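Local coordinates for tyrocidine synthase 2 (Brevibacillus parabrevis, PDB 6TA8), which is a nonribosomal peptide synthetase, represented in this crystal structure by its condensation domain, at residues F49-W55 with L410-E416. Numbering follows the deposited sequence.
Sequences FTDRHHW and LFSPESE
W55 and F411 run past each other as a single beta bridge, CA to CA 4.4 Å, while to one side of it each segment folds into a type I turn, D51 to H54 and S412 to S415. At the far end the carboxylate of E416 takes T50 in a two-pronged grip. E416 OE1 accepts a hydrogen bond from T50 N (3.2 Å) through its syn lone pair, and E416 OE2 one from T50 OG1 (2.7 Å), also on the syn side but 20° out of the carboxylate plane. A bend at chi2 curls the E416 chain back toward T50, and having both oxygens engaged fixes the rotation of the carboxylate. Nearer the turns, S412 OG donates to D51 OD2 over 2.8 Å, on that oxygen's anti lone pair. S412 owes this reach to a hydroxyl trans to its own N (chi1 -177°). H54 lays one ring face against the backbone of the partner loop, with F411 O 3.1 Å above its plane toward the rim; its NE2 is hydrogen-bonded to Q409 O. W55 is sandwiched: CD1 of F411 sits over one indole face, 3.4 Å from W55 CD1, with the planes of the phenyl and the five-membered ring inclined at 55°, and F49 lies against the opposite face. The hydroxyl of S415 is buried at the indole edge of W55 and near CD1 of F49, with no polar partner in the model. F44 of helix 39-46 meets both F49 and W55, extending the aromatic cluster. Here the loop leading into strand 56-63 is clasped by the return from strand 401-402, which pairs with 56-63, to strand 421-428 of the other sheet, consistent with the crossover between the two lobes of the V-shaped, chloramphenicol acetyltransferase-like fold of condensation domains.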
loop_
_atom_site.group_PDB
_atom_site.type_symbol
_atom_site.label_atom_id
_atom_site.label_comp_id
_atom_site.label_asym_id
_atom_site.label_seq_id
_atom_site.Cartn_x
_atom_site.Cartn_y
_atom_site.Cartn_z
ATOM N N PHE A 49 -2.086 2.404 17.506
ATOM C CA PHE A 49 -1.201 3.498 17.136
ATOM C C PHE A 49 -1.525 4.753 17.938
ATOM O O PHE A 49 -2.671 4.993 18.326
ATOM C CB PHE A 49 -1.319 3.805 15.643
ATOM C CG PHE A 49 -0.785 2.721 14.751
ATOM C CD1 PHE A 49 0.564 2.410 14.748
ATOM C CD2 PHE A 49 -1.631 2.024 13.903
ATOM C CE1 PHE A 49 1.059 1.418 13.923
ATOM C CE2 PHE A 49 -1.141 1.032 13.076
ATOM C CZ PHE A 49 0.206 0.729 13.086
ATOM N N THR A 50 -0.495 5.557 18.188
ATOM C CA THR A 50 -0.690 6.880 18.762
ATOM C C THR A 50 -1.094 7.843 17.655
ATOM O O THR A 50 -0.464 7.878 16.593
ATOM C CB THR A 50 0.583 7.365 19.456
ATOM O OG1 THR A 50 0.994 6.400 20.433
ATOM C CG2 THR A 50 0.339 8.703 20.144
ATOM N N ASP A 51 -2.152 8.617 17.902
ATOM C CA ASP A 51 -2.747 9.486 16.888
ATOM C C ASP A 51 -3.100 8.682 15.638
ATOM O O ASP A 51 -2.687 9.002 14.520
ATOM C CB ASP A 51 -1.822 10.657 16.545
ATOM C CG ASP A 51 -1.280 11.357 17.776
ATOM O OD1 ASP A 51 -2.050 11.558 18.741
ATOM O OD2 ASP A 51 -0.083 11.707 17.779
ATOM N N ARG A 52 -3.879 7.616 15.840
ATOM C CA ARG A 52 -4.262 6.734 14.743
ATOM C C ARG A 52 -5.071 7.446 13.665
ATOM O O ARG A 52 -5.276 6.874 12.589
ATOM C CB ARG A 52 -5.052 5.542 15.285
ATOM C CG ARG A 52 -6.393 5.914 15.888
ATOM C CD ARG A 52 -6.986 4.761 16.677
ATOM N NE ARG A 52 -8.402 4.977 16.955
ATOM C CZ ARG A 52 -9.115 4.261 17.817
ATOM N NH1 ARG A 52 -8.547 3.272 18.494
ATOM N NH2 ARG A 52 -10.399 4.532 18.003
ATOM N N HIS A 53 -5.537 8.670 13.927
ATOM C CA HIS A 53 -6.187 9.461 12.891
ATOM C C HIS A 53 -5.189 10.033 11.895
ATOM O O HIS A 53 -5.596 10.497 10.824
ATOM C CB HIS A 53 -6.992 10.595 13.524
ATOM C CG HIS A 53 -6.149 11.602 14.240
ATOM N ND1 HIS A 53 -5.758 11.448 15.553
ATOM C CD2 HIS A 53 -5.612 12.773 13.822
ATOM C CE1 HIS A 53 -5.020 12.481 15.914
ATOM N NE2 HIS A 53 -4.915 13.301 14.883
ATOM N N HIS A 54 -3.900 10.020 12.225
ATOM C CA HIS A 54 -2.837 10.494 11.342
ATOM C C HIS A 54 -2.075 9.264 10.851
ATOM O O HIS A 54 -1.083 8.844 11.450
ATOM C CB HIS A 54 -1.919 11.481 12.058
ATOM C CG HIS A 54 -1.015 12.240 11.137
ATOM N ND1 HIS A 54 -0.171 13.237 11.579
ATOM C CD2 HIS A 54 -0.823 12.148 9.801
ATOM C CE1 HIS A 54 0.504 13.725 10.554
ATOM N NE2 HIS A 54 0.127 13.082 9.463
ATOM N N TRP A 55 -2.553 8.693 9.747
ATOM C CA TRP A 55 -2.011 7.463 9.186
ATOM C C TRP A 55 -2.577 7.282 7.785
ATOM O O TRP A 55 -3.375 6.372 7.545
ATOM C CB TRP A 55 -2.361 6.267 10.075
ATOM C CG TRP A 55 -1.337 5.173 10.080
ATOM C CD1 TRP A 55 -0.186 5.133 10.809
ATOM C CD2 TRP A 55 -1.383 3.950 9.333
ATOM N NE1 TRP A 55 0.494 3.966 10.556
ATOM C CE2 TRP A 55 -0.219 3.222 9.654
ATOM C CE3 TRP A 55 -2.289 3.404 8.420
ATOM C CZ2 TRP A 55 0.060 1.977 9.097
ATOM C CZ3 TRP A 55 -2.010 2.166 7.868
ATOM C CH2 TRP A 55 -0.846 1.467 8.209
ATOM N N LEU A 410 3.133 11.592 6.429
ATOM C CA LEU A 410 1.913 10.807 6.275
ATOM C C LEU A 410 1.439 10.198 7.588
ATOM O O LEU A 410 0.229 10.061 7.798
ATOM C CB LEU A 410 2.128 9.704 5.237
ATOM C CG LEU A 410 2.246 10.164 3.783
ATOM C CD1 LEU A 410 2.759 9.037 2.901
ATOM C CD2 LEU A 410 0.909 10.678 3.274
ATOM N N PHE A 411 2.358 9.817 8.469
ATOM C CA PHE A 411 2.011 9.261 9.766
ATOM C C PHE A 411 2.186 10.312 10.856
ATOM O O PHE A 411 2.673 11.418 10.619
ATOM C CB PHE A 411 2.869 8.029 10.074
ATOM C CG PHE A 411 3.071 7.122 8.896
ATOM C CD1 PHE A 411 2.081 6.235 8.510
ATOM C CD2 PHE A 411 4.253 7.155 8.175
ATOM C CE1 PHE A 411 2.263 5.399 7.426
ATOM C CE2 PHE A 411 4.442 6.320 7.090
ATOM C CZ PHE A 411 3.446 5.441 6.716
ATOM N N SER A 412 1.771 9.958 12.059
ATOM C CA SER A 412 2.024 10.861 13.170
ATOM C C SER A 412 3.479 10.731 13.619
ATOM O O SER A 412 4.042 9.634 13.580
ATOM C CB SER A 412 1.089 10.558 14.338
ATOM O OG SER A 412 1.277 11.479 15.398
ATOM N N PRO A 413 4.115 11.831 14.028
ATOM C CA PRO A 413 5.493 11.722 14.535
ATOM C C PRO A 413 5.615 10.805 15.737
ATOM O O PRO A 413 6.688 10.228 15.960
ATOM C CB PRO A 413 5.851 13.173 14.887
ATOM C CG PRO A 413 4.934 14.005 14.051
ATOM C CD PRO A 413 3.656 13.228 13.957
ATOM N N GLU A 414 4.547 10.648 16.517
ATOM C CA GLU A 414 4.539 9.747 17.661
ATOM C C GLU A 414 4.096 8.334 17.305
ATOM O O GLU A 414 4.125 7.458 18.176
ATOM C CB GLU A 414 3.624 10.298 18.760
ATOM C CG GLU A 414 3.705 11.805 18.944
ATOM C CD GLU A 414 4.980 12.239 19.638
ATOM O OE1 GLU A 414 5.388 11.566 20.609
ATOM O OE2 GLU A 414 5.574 13.252 19.213
ATOM N N SER A 415 3.689 8.093 16.061
ATOM C CA SER A 415 3.209 6.775 15.667
ATOM C C SER A 415 4.336 5.750 15.726
ATOM O O SER A 415 5.479 6.035 15.358
ATOM C CB SER A 415 2.616 6.823 14.259
ATOM O OG SER A 415 2.080 5.566 13.887
ATOM N N GLU A 416 4.003 4.548 16.186
ATOM C CA GLU A 416 4.998 3.505 16.390
ATOM C C GLU A 416 5.269 2.748 15.096
ATOM O O GLU A 416 4.353 2.462 14.321
ATOM C CB GLU A 416 4.532 2.533 17.473
ATOM C CG GLU A 416 4.324 3.169 18.842
ATOM C CD GLU A 416 2.970 3.843 18.980
ATOM O OE1 GLU A 416 2.185 3.816 18.009
ATOM O OE2 GLU A 416 2.692 4.399 20.062
#